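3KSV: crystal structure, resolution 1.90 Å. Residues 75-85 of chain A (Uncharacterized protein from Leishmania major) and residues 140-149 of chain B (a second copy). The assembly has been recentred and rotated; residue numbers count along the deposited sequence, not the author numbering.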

# COMPACT_ATOMS: atom_id res chain seq x y z
N ALA A 75 6.40 -4.49 -5.17
CA ALA A 75 6.21 -5.91 -5.45
C ALA A 75 7.51 -6.69 -5.28
O ALA A 75 7.51 -7.79 -4.74
CB ALA A 75 5.65 -6.12 -6.88
N LYS A 76 8.61 -6.12 -5.75
CA LYS A 76 9.91 -6.77 -5.60
C LYS A 76 10.31 -6.88 -4.14
O LYS A 76 10.76 -7.94 -3.69
CB LYS A 76 10.99 -6.01 -6.38
CG LYS A 76 10.82 -6.14 -7.85
CD LYS A 76 11.97 -5.55 -8.63
CE LYS A 76 11.84 -5.89 -10.12
NZ LYS A 76 12.99 -5.36 -10.88
N ALA A 77 10.15 -5.78 -3.41
CA ALA A 77 10.41 -5.72 -1.98
C ALA A 77 9.55 -6.73 -1.21
O ALA A 77 10.05 -7.39 -0.30
CB ALA A 77 10.20 -4.28 -1.44
N SER A 78 8.27 -6.87 -1.56
CA SER A 78 7.41 -7.89 -0.92
C SER A 78 7.95 -9.32 -1.11
O SER A 78 7.79 -10.17 -0.23
CB SER A 78 5.97 -7.81 -1.46
OG SER A 78 5.89 -8.30 -2.80
N ARG A 79 8.59 -9.59 -2.24
CA ARG A 79 9.17 -10.91 -2.46
C ARG A 79 10.37 -11.11 -1.51
O ARG A 79 10.58 -12.21 -0.98
CB ARG A 79 9.60 -11.06 -3.92
CG ARG A 79 8.47 -11.12 -4.93
CD ARG A 79 9.01 -10.79 -6.30
NE ARG A 79 8.29 -11.40 -7.40
CZ ARG A 79 7.15 -10.96 -7.92
NH1 ARG A 79 6.51 -9.89 -7.41
NH2 ARG A 79 6.63 -11.61 -8.95
N ALA A 80 11.14 -10.04 -1.29
CA ALA A 80 12.24 -10.05 -0.32
C ALA A 80 11.69 -10.32 1.06
O ALA A 80 12.21 -11.19 1.79
CB ALA A 80 13.03 -8.73 -0.34
N VAL A 81 10.62 -9.62 1.41
CA VAL A 81 10.02 -9.72 2.75
C VAL A 81 9.34 -11.08 2.98
O VAL A 81 9.34 -11.61 4.11
CB VAL A 81 9.05 -8.53 3.05
CG1 VAL A 81 8.20 -8.79 4.27
CG2 VAL A 81 9.83 -7.25 3.25
N ALA A 82 8.80 -11.67 1.91
CA ALA A 82 8.12 -12.96 2.01
C ALA A 82 9.12 -14.08 2.37
O ALA A 82 8.73 -15.13 2.91
CB ALA A 82 7.35 -13.29 0.72
N GLY A 83 10.40 -13.85 2.09
CA GLY A 83 11.47 -14.73 2.56
C GLY A 83 11.85 -15.80 1.56
O GLY A 83 11.25 -15.89 0.50
N PRO A 84 12.86 -16.63 1.89
CA PRO A 84 13.34 -17.62 0.93
C PRO A 84 12.29 -18.62 0.45
O PRO A 84 12.32 -19.00 -0.72
CB PRO A 84 14.46 -18.31 1.69
CG PRO A 84 14.98 -17.28 2.55
CD PRO A 84 13.77 -16.53 3.03
N ASP A 85 11.35 -19.01 1.33
CA ASP A 85 10.27 -19.95 0.95
C ASP A 85 8.89 -19.29 0.78
O ASP A 85 7.91 -19.97 0.52
CB ASP A 85 10.18 -21.12 1.94
CG ASP A 85 9.63 -20.70 3.30
OD1 ASP A 85 9.43 -19.47 3.53
OD2 ASP A 85 9.42 -21.62 4.15
N LYS B 140 21.22 -6.94 3.37
CA LYS B 140 21.93 -7.79 2.43
C LYS B 140 21.02 -8.84 1.80
O LYS B 140 21.00 -9.01 0.58
CB LYS B 140 23.10 -8.50 3.11
CG LYS B 140 23.89 -9.43 2.18
CD LYS B 140 25.06 -10.11 2.91
CE LYS B 140 25.83 -11.10 2.02
NZ LYS B 140 26.61 -12.07 2.85
N ARG B 141 20.29 -9.55 2.65
CA ARG B 141 19.37 -10.62 2.19
C ARG B 141 18.31 -10.04 1.24
O ARG B 141 18.09 -10.53 0.14
CB ARG B 141 18.70 -11.29 3.39
CG ARG B 141 17.59 -12.31 3.01
CD ARG B 141 17.31 -13.29 4.14
NE ARG B 141 16.63 -12.68 5.28
CZ ARG B 141 15.33 -12.41 5.35
NH1 ARG B 141 14.50 -12.64 4.31
NH2 ARG B 141 14.84 -11.87 6.47
N TYR B 142 17.67 -8.97 1.67
CA TYR B 142 16.67 -8.30 0.86
C TYR B 142 17.22 -7.77 -0.48
O TYR B 142 16.59 -7.95 -1.52
CB TYR B 142 16.08 -7.12 1.64
CG TYR B 142 15.08 -7.45 2.73
CD1 TYR B 142 14.72 -8.77 3.04
CD2 TYR B 142 14.49 -6.43 3.45
CE1 TYR B 142 13.80 -9.03 4.04
CE2 TYR B 142 13.57 -6.68 4.44
CZ TYR B 142 13.23 -7.97 4.74
OH TYR B 142 12.33 -8.16 5.74
N SER B 143 18.37 -7.10 -0.47
CA SER B 143 18.87 -6.52 -1.72
C SER B 143 19.30 -7.58 -2.72
O SER B 143 19.08 -7.42 -3.93
CB SER B 143 20.03 -5.57 -1.46
OG SER B 143 21.18 -6.27 -1.18
N GLU B 144 19.90 -8.65 -2.22
CA GLU B 144 20.23 -9.79 -3.07
C GLU B 144 18.97 -10.46 -3.63
O GLU B 144 18.95 -10.83 -4.81
CB GLU B 144 21.11 -10.80 -2.32
CG GLU B 144 22.55 -10.28 -2.10
CD GLU B 144 23.46 -11.26 -1.32
OE1 GLU B 144 23.00 -12.39 -1.01
OE2 GLU B 144 24.62 -10.87 -1.02
N ALA B 145 17.93 -10.61 -2.80
CA ALA B 145 16.64 -11.16 -3.27
C ALA B 145 16.04 -10.30 -4.35
O ALA B 145 15.53 -10.80 -5.33
CB ALA B 145 15.68 -11.29 -2.13
N ILE B 146 16.09 -8.99 -4.17
CA ILE B 146 15.53 -8.06 -5.14
C ILE B 146 16.38 -8.01 -6.40
O ILE B 146 15.84 -7.94 -7.51
CB ILE B 146 15.35 -6.64 -4.53
CG1 ILE B 146 14.28 -6.67 -3.43
CG2 ILE B 146 14.99 -5.62 -5.61
CD1 ILE B 146 14.37 -5.50 -2.44
N ALA B 147 17.71 -8.05 -6.25
CA ALA B 147 18.62 -7.98 -7.39
C ALA B 147 18.41 -9.08 -8.46
O ALA B 147 18.63 -8.85 -9.65
CB ALA B 147 20.07 -8.01 -6.89
N LYS B 148 17.97 -10.26 -8.03
CA LYS B 148 17.78 -11.41 -8.94
C LYS B 148 16.36 -11.60 -9.50
O LYS B 148 16.08 -12.62 -10.13
CB LYS B 148 18.26 -12.70 -8.26
CG LYS B 148 17.46 -13.16 -7.02
CD LYS B 148 18.14 -14.36 -6.34
CE LYS B 148 17.52 -14.69 -4.98
NZ LYS B 148 16.04 -14.91 -5.06
N ILE B 149 15.47 -10.63 -9.29
CA ILE B 149 14.14 -10.62 -9.94
C ILE B 149 14.25 -9.97 -11.32
O ILE B 149 13.98 -10.60 -12.35
CB ILE B 149 13.12 -9.82 -9.11
CG1 ILE B 149 12.97 -10.41 -7.71
CG2 ILE B 149 11.76 -9.81 -9.78
CD1 ILE B 149 12.13 -9.52 -6.82
O HOH W 1 15.49 -6.49 -9.49
O HOH W 2 14.51 -13.04 1.57

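This is a mainly apolar helix-to-helix contact between two copies of one protein, centred on a small alanine and joined by no direct hydrogen bond, only by two bridging waters near its ends. Helix 75-82 of chain A crosses helix 140-147 of chain B with an angle of 127° between their N-to-C directions, so the two run obliquely antiparallel. Their axes approach to 8.5 Å, and the two stretches together bury 501 Å².

Ala A80 explains why the backbones can come so close. Its CA lies 4.9 Å from the CA of Tyr B142, a separation that leaves little room for side chains, and its methyl group points toward the partner helix. There CB of Ala A80 meets three neighbours: CD1 of Tyr B142 at 3.8 Å, CG1 of Ile B146 at 3.9 Å and CB of Ala B145 at 4.1 Å. Alanine suits this place because a single methyl fits between the closely approaching backbones, and Ala B145, whose CA-to-CB bond points toward chain A, sets a second methyl against it.

The larger side chains close around this centre. The CA-to-CB bond of Tyr B142 points sideways with respect to chain A, but its ring comes nearer, and CG2 of Val A81 lies 3.6 Å from OH of Tyr B142 and 3.8 Å from its CZ. The ring thus offers carbon to a branched aliphatic side chain, and the polar need of its hydroxyl is met by a hydrogen bond elsewhere in the structure. The CA-to-CB bond of Ile B146 is likewise sideways to chain A, but the side chain extends across, with CD1 of Ile B146 4.0 Å from CA of Ala A77. Here again the small alanine leaves the backbone accessible to the longer isoleucine.

After Lys B148, the first residue to leave helical phi/psi, Ile B149 points its CA-to-CB bond toward chain A and has the largest covered area of any residue in the pair. CD1 of Ile B149 sits 3.7 Å from CB of Lys A76 and 3.4 Å from CD of Arg A79. Long basic residues serve well at such an edge: their methylenes pack against the isoleucine, while their charged ends can seek polar partners. The guanidinium of Arg A79 finds its partners elsewhere in the structure, and Lys A76, fully extended beyond an m chi1, carries its NZ to water 1 at 3.1 Å. That water accepts from the ammonium and donates to O of Ile B146 at 2.5 Å, joining a side chain of one copy to the backbone of the other.

A second water works near the opposite end of the contact. NH1 of Arg B141 is 3.7 Å from O of Ala A80, too far for a direct hydrogen bond, and water 2 spans the gap: it accepts from NH1 of Arg B141 at 2.8 Å and donates to O of Ala A80 at 3.0 Å. This carbonyl lies near the end of its helix, where Gly A83 breaks the helical path with a positive phi. At these backbone angles a CB would be jammed against the preceding carbonyl oxygen, so glycine fits the turn.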